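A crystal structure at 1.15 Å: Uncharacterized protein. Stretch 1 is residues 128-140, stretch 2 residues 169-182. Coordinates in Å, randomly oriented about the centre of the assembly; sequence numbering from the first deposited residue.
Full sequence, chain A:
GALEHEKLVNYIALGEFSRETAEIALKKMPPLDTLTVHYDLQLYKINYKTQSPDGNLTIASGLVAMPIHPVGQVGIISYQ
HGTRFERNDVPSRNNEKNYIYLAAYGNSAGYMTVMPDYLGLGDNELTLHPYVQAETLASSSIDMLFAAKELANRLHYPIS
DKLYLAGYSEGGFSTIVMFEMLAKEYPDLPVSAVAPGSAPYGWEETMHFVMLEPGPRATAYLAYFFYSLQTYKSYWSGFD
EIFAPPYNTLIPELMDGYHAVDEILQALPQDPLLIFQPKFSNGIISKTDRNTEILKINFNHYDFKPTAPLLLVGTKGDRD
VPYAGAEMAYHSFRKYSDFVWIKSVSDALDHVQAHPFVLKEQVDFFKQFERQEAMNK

Stretch 1, residues 128-140: LHPYVQAETLASS
Stretch 2, residues 169-182: SEGGFSTIVMFEML

Two helices, 134-140 and 170-182, cross with a signed angle of -73° and an axial closest approach of 7.9 Å; 623 Å² is buried between the stretches. The crossing is closest where A138 meets M178, their CA atoms 4.2 Å apart, and a methyl side chain suits so tight a passage: A138 CB lies 3.5 Å from V177 O and 3.8 Å from V177 CG2. L137, with CA 5.4 Å from S174 CA, is the knob. Its m,t rotamer sets it among E170, F173, S174 and V177, with L137 CD1 3.5 Å from S174 OG and 3.8 Å from F173 CD1. One turn earlier, A134 is again small, its CB 3.8 Å from V177 CG1 and 3.9 Å from F173 CZ.

F173 (chi1 t, chi2 -88°) offers one face to V132, whose CG1 stands 3.6 Å from the ring centroid and 9° off its normal, a CH-pi contact; L137 CD1 and A134 CA meet the ring edge. Toward the C-terminal end of the second stretch, selenomethionine M181 (t, t, m) brings its CE to 3.6 Å from A138 CB and 3.7 Å from E135 OE2, at an exposed margin.

The other end is polar. Before its helix, stretch 1 forms a type II turn from P130 to Q133, with P130 at -77/99, Y131 at -88/123, V132 at 53/42 and Q133, the N-cap residue, at -106/108. E170 opens the second helix at -48/-39, its CA 6.3 Å from V132 CA. Extended t,t with chi3 12°, E170 presents OE2 as hydrogen-bond acceptor to H129 NE2 at 2.6 Å (170°) and V132 N at 3.2 Å (169°). H129 (chi1 t, chi2 55°) meets E170 OE2 with its ring edge. The rule is a buried acid paid for by a ring nitrogen and a backbone amide, beside a seam of small and branched residues.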

# COMPACT_ATOMS: atom_id res chain seq x y z
N LEU A 128 5.93 8.54 -13.58
CA LEU A 128 6.68 7.88 -12.51
C LEU A 128 5.83 7.85 -11.25
O LEU A 128 5.22 8.84 -10.88
CB LEU A 128 7.97 8.67 -12.22
CG LEU A 128 8.91 8.08 -11.18
CD1 LEU A 128 9.39 6.69 -11.56
CD2 LEU A 128 10.08 9.05 -11.02
N HIS A 129 5.76 6.70 -10.59
CA HIS A 129 5.06 6.62 -9.32
C HIS A 129 5.79 7.45 -8.25
O HIS A 129 6.98 7.29 -8.10
CB HIS A 129 5.04 5.15 -8.90
CG HIS A 129 4.47 4.90 -7.55
ND1 HIS A 129 3.22 5.33 -7.17
CD2 HIS A 129 5.02 4.31 -6.46
CE1 HIS A 129 3.04 5.01 -5.89
NE2 HIS A 129 4.11 4.38 -5.44
N PRO A 130 5.05 8.31 -7.50
CA PRO A 130 5.62 9.00 -6.33
C PRO A 130 5.67 8.01 -5.16
O PRO A 130 4.69 7.75 -4.48
CB PRO A 130 4.65 10.17 -6.08
CG PRO A 130 3.73 10.19 -7.29
CD PRO A 130 3.68 8.78 -7.76
N TYR A 131 6.85 7.44 -4.95
CA TYR A 131 7.03 6.21 -4.18
C TYR A 131 7.22 6.52 -2.70
O TYR A 131 8.12 7.26 -2.30
CB TYR A 131 8.22 5.46 -4.74
CG TYR A 131 8.53 4.15 -4.07
CD1 TYR A 131 7.56 3.16 -3.89
CD2 TYR A 131 9.79 3.88 -3.60
CE1 TYR A 131 7.86 1.95 -3.30
CE2 TYR A 131 10.11 2.67 -3.03
CZ TYR A 131 9.15 1.72 -2.86
OH TYR A 131 9.51 0.54 -2.26
N VAL A 132 6.37 5.95 -1.86
CA VAL A 132 6.44 6.21 -0.40
C VAL A 132 6.42 7.72 -0.14
O VAL A 132 7.11 8.20 0.75
CB VAL A 132 7.61 5.47 0.33
CG1 VAL A 132 7.23 5.28 1.81
CG2 VAL A 132 7.93 4.14 -0.32
N GLN A 133 5.56 8.43 -0.88
CA GLN A 133 5.29 9.85 -0.68
C GLN A 133 3.92 9.97 -0.03
O GLN A 133 2.88 9.70 -0.66
CB GLN A 133 5.42 10.63 -1.98
CG GLN A 133 6.87 10.66 -2.49
CD GLN A 133 7.08 11.46 -3.77
OE1 GLN A 133 6.35 12.42 -4.04
NE2 GLN A 133 8.06 11.06 -4.58
N ALA A 134 3.92 10.33 1.25
CA ALA A 134 2.73 10.29 2.07
C ALA A 134 1.57 11.10 1.51
O ALA A 134 0.43 10.63 1.50
CB ALA A 134 3.05 10.78 3.48
N GLU A 135 1.83 12.32 1.05
CA GLU A 135 0.73 13.19 0.69
C GLU A 135 -0.17 12.59 -0.38
O GLU A 135 -1.39 12.61 -0.26
CB GLU A 135 1.29 14.52 0.21
CG GLU A 135 0.28 15.54 -0.29
CD GLU A 135 -0.80 15.92 0.70
OE1 GLU A 135 -0.49 16.03 1.92
OE2 GLU A 135 -1.97 16.13 0.26
N THR A 136 0.45 12.11 -1.47
CA THR A 136 -0.30 11.59 -2.59
C THR A 136 -0.70 10.13 -2.42
O THR A 136 -1.71 9.72 -2.98
CB THR A 136 0.38 11.83 -3.94
OG1 THR A 136 1.71 11.31 -3.91
CG2 THR A 136 0.38 13.31 -4.34
N LEU A 137 0.05 9.32 -1.68
CA LEU A 137 -0.46 7.98 -1.38
C LEU A 137 -1.79 8.11 -0.61
O LEU A 137 -2.76 7.43 -0.88
CB LEU A 137 0.55 7.15 -0.60
CG LEU A 137 1.73 6.61 -1.41
CD1 LEU A 137 2.77 5.97 -0.51
CD2 LEU A 137 1.28 5.64 -2.52
N ALA A 138 -1.84 9.06 0.33
CA ALA A 138 -3.06 9.26 1.12
C ALA A 138 -4.19 9.80 0.25
O ALA A 138 -5.30 9.25 0.22
CB ALA A 138 -2.76 10.22 2.30
N SER A 139 -3.94 10.88 -0.49
CA SER A 139 -5.02 11.50 -1.23
C SER A 139 -5.50 10.61 -2.38
O SER A 139 -6.70 10.51 -2.63
CB SER A 139 -4.60 12.89 -1.77
OG SER A 139 -3.43 12.83 -2.56
N SER A 140 -4.58 9.94 -3.08
CA SER A 140 -4.98 9.08 -4.18
C SER A 140 -5.82 7.90 -3.67
O SER A 140 -6.74 7.47 -4.37
CB SER A 140 -3.78 8.59 -5.01
OG SER A 140 -2.95 7.72 -4.27
N SER A 169 3.40 -3.59 2.90
CA SER A 169 4.69 -3.03 2.48
C SER A 169 4.50 -1.54 2.18
O SER A 169 4.04 -0.82 3.08
CB SER A 169 5.28 -3.90 1.36
OG SER A 169 6.66 -3.67 1.17
N GLU A 170 4.82 -1.05 0.98
CA GLU A 170 4.48 0.35 0.66
C GLU A 170 3.02 0.63 1.01
O GLU A 170 2.69 1.72 1.48
CB GLU A 170 4.70 0.66 -0.84
CG GLU A 170 4.41 2.11 -1.17
CD GLU A 170 4.40 2.45 -2.63
OE1 GLU A 170 4.39 1.56 -3.48
OE2 GLU A 170 4.42 3.69 -2.92
N GLY A 171 2.16 -0.34 0.76
CA GLY A 171 0.74 -0.20 1.06
C GLY A 171 0.36 -0.18 2.51
O GLY A 171 -0.70 0.33 2.84
N GLY A 172 1.23 -0.73 3.36
CA GLY A 172 1.03 -0.54 4.79
C GLY A 172 1.23 0.92 5.17
O GLY A 172 0.47 1.47 5.96
N PHE A 173 2.26 1.53 4.60
CA PHE A 173 2.47 2.97 4.74
C PHE A 173 1.29 3.76 4.16
O PHE A 173 0.76 4.65 4.81
CB PHE A 173 3.82 3.32 4.10
CG PHE A 173 4.19 4.78 4.14
CD1 PHE A 173 3.81 5.65 3.15
CD2 PHE A 173 4.99 5.25 5.16
CE1 PHE A 173 4.20 6.98 3.17
CE2 PHE A 173 5.39 6.57 5.18
CZ PHE A 173 4.99 7.44 4.21
N SER A 174 0.86 3.41 2.96
CA SER A 174 -0.29 4.09 2.36
C SER A 174 -1.51 4.01 3.27
O SER A 174 -2.26 4.97 3.39
CB SER A 174 -0.64 3.43 1.04
OG SER A 174 0.44 3.48 0.14
N THR A 175 -1.73 2.84 3.87
CA THR A 175 -2.87 2.63 4.74
C THR A 175 -2.82 3.56 5.96
O THR A 175 -3.83 4.19 6.33
CB THR A 175 -2.93 1.16 5.18
OG1 THR A 175 -3.18 0.34 4.04
CG2 THR A 175 -4.02 0.90 6.21
N ILE A 176 -1.65 3.66 6.59
CA ILE A 176 -1.49 4.53 7.75
C ILE A 176 -1.72 6.00 7.38
O ILE A 176 -2.43 6.72 8.09
CB ILE A 176 -0.12 4.33 8.38
CG1 ILE A 176 -0.05 3.02 9.16
CG2 ILE A 176 0.29 5.53 9.28
CD1 ILE A 176 -0.83 3.09 10.54
N VAL A 177 -1.15 6.46 6.26
CA VAL A 177 -1.31 7.87 5.89
C VAL A 177 -2.74 8.18 5.40
O VAL A 177 -3.28 9.27 5.67
CB VAL A 177 -0.20 8.38 4.92
CG1 VAL A 177 1.16 8.24 5.60
CG2 VAL A 177 -0.25 7.68 3.55
N MSE A 178 -3.38 7.21 4.76
CA MSE A 178 -4.79 7.32 4.40
C MSE A 178 -5.64 7.46 5.68
O MSE A 178 -6.53 8.31 5.74
CB MSE A 178 -5.20 6.06 3.64
CG MSE A 178 -6.67 6.02 3.27
SE MSE A 178 -7.09 4.35 2.42
CE MSE A 178 -8.87 4.86 1.87
N PHE A 179 -5.40 6.60 6.64
CA PHE A 179 -6.11 6.63 7.93
C PHE A 179 -5.97 8.00 8.62
O PHE A 179 -6.96 8.62 9.04
CB PHE A 179 -5.53 5.52 8.78
CG PHE A 179 -6.18 5.29 10.14
CD1 PHE A 179 -7.50 5.60 10.44
CD2 PHE A 179 -5.41 4.68 11.11
CE1 PHE A 179 -8.03 5.28 11.69
CE2 PHE A 179 -5.94 4.34 12.34
CZ PHE A 179 -7.25 4.66 12.63
N GLU A 180 -4.73 8.51 8.68
CA GLU A 180 -4.46 9.79 9.27
C GLU A 180 -5.24 10.90 8.58
O GLU A 180 -5.84 11.76 9.24
CB GLU A 180 -2.94 10.07 9.24
CG GLU A 180 -2.54 11.37 9.86
CD GLU A 180 -1.07 11.61 9.79
OE1 GLU A 180 -0.45 11.20 8.78
OE2 GLU A 180 -0.52 12.23 10.73
N MSE A 181 -5.21 10.90 7.25
CA MSE A 181 -5.86 11.94 6.48
C MSE A 181 -7.38 11.85 6.54
O MSE A 181 -8.05 12.88 6.56
CB MSE A 181 -5.37 11.92 5.03
CG MSE A 181 -5.87 13.08 4.19
SE MSE A 181 -5.17 13.10 2.38
CE MSE A 181 -3.36 13.76 2.75
N LEU A 182 -7.92 10.64 6.58
CA LEU A 182 -9.36 10.49 6.79
C LEU A 182 -9.79 11.10 8.13
O LEU A 182 -10.76 11.86 8.20
CB LEU A 182 -9.78 9.02 6.72
CG LEU A 182 -9.87 8.41 5.31
CD1 LEU A 182 -10.13 6.91 5.44
CD2 LEU A 182 -10.94 9.10 4.47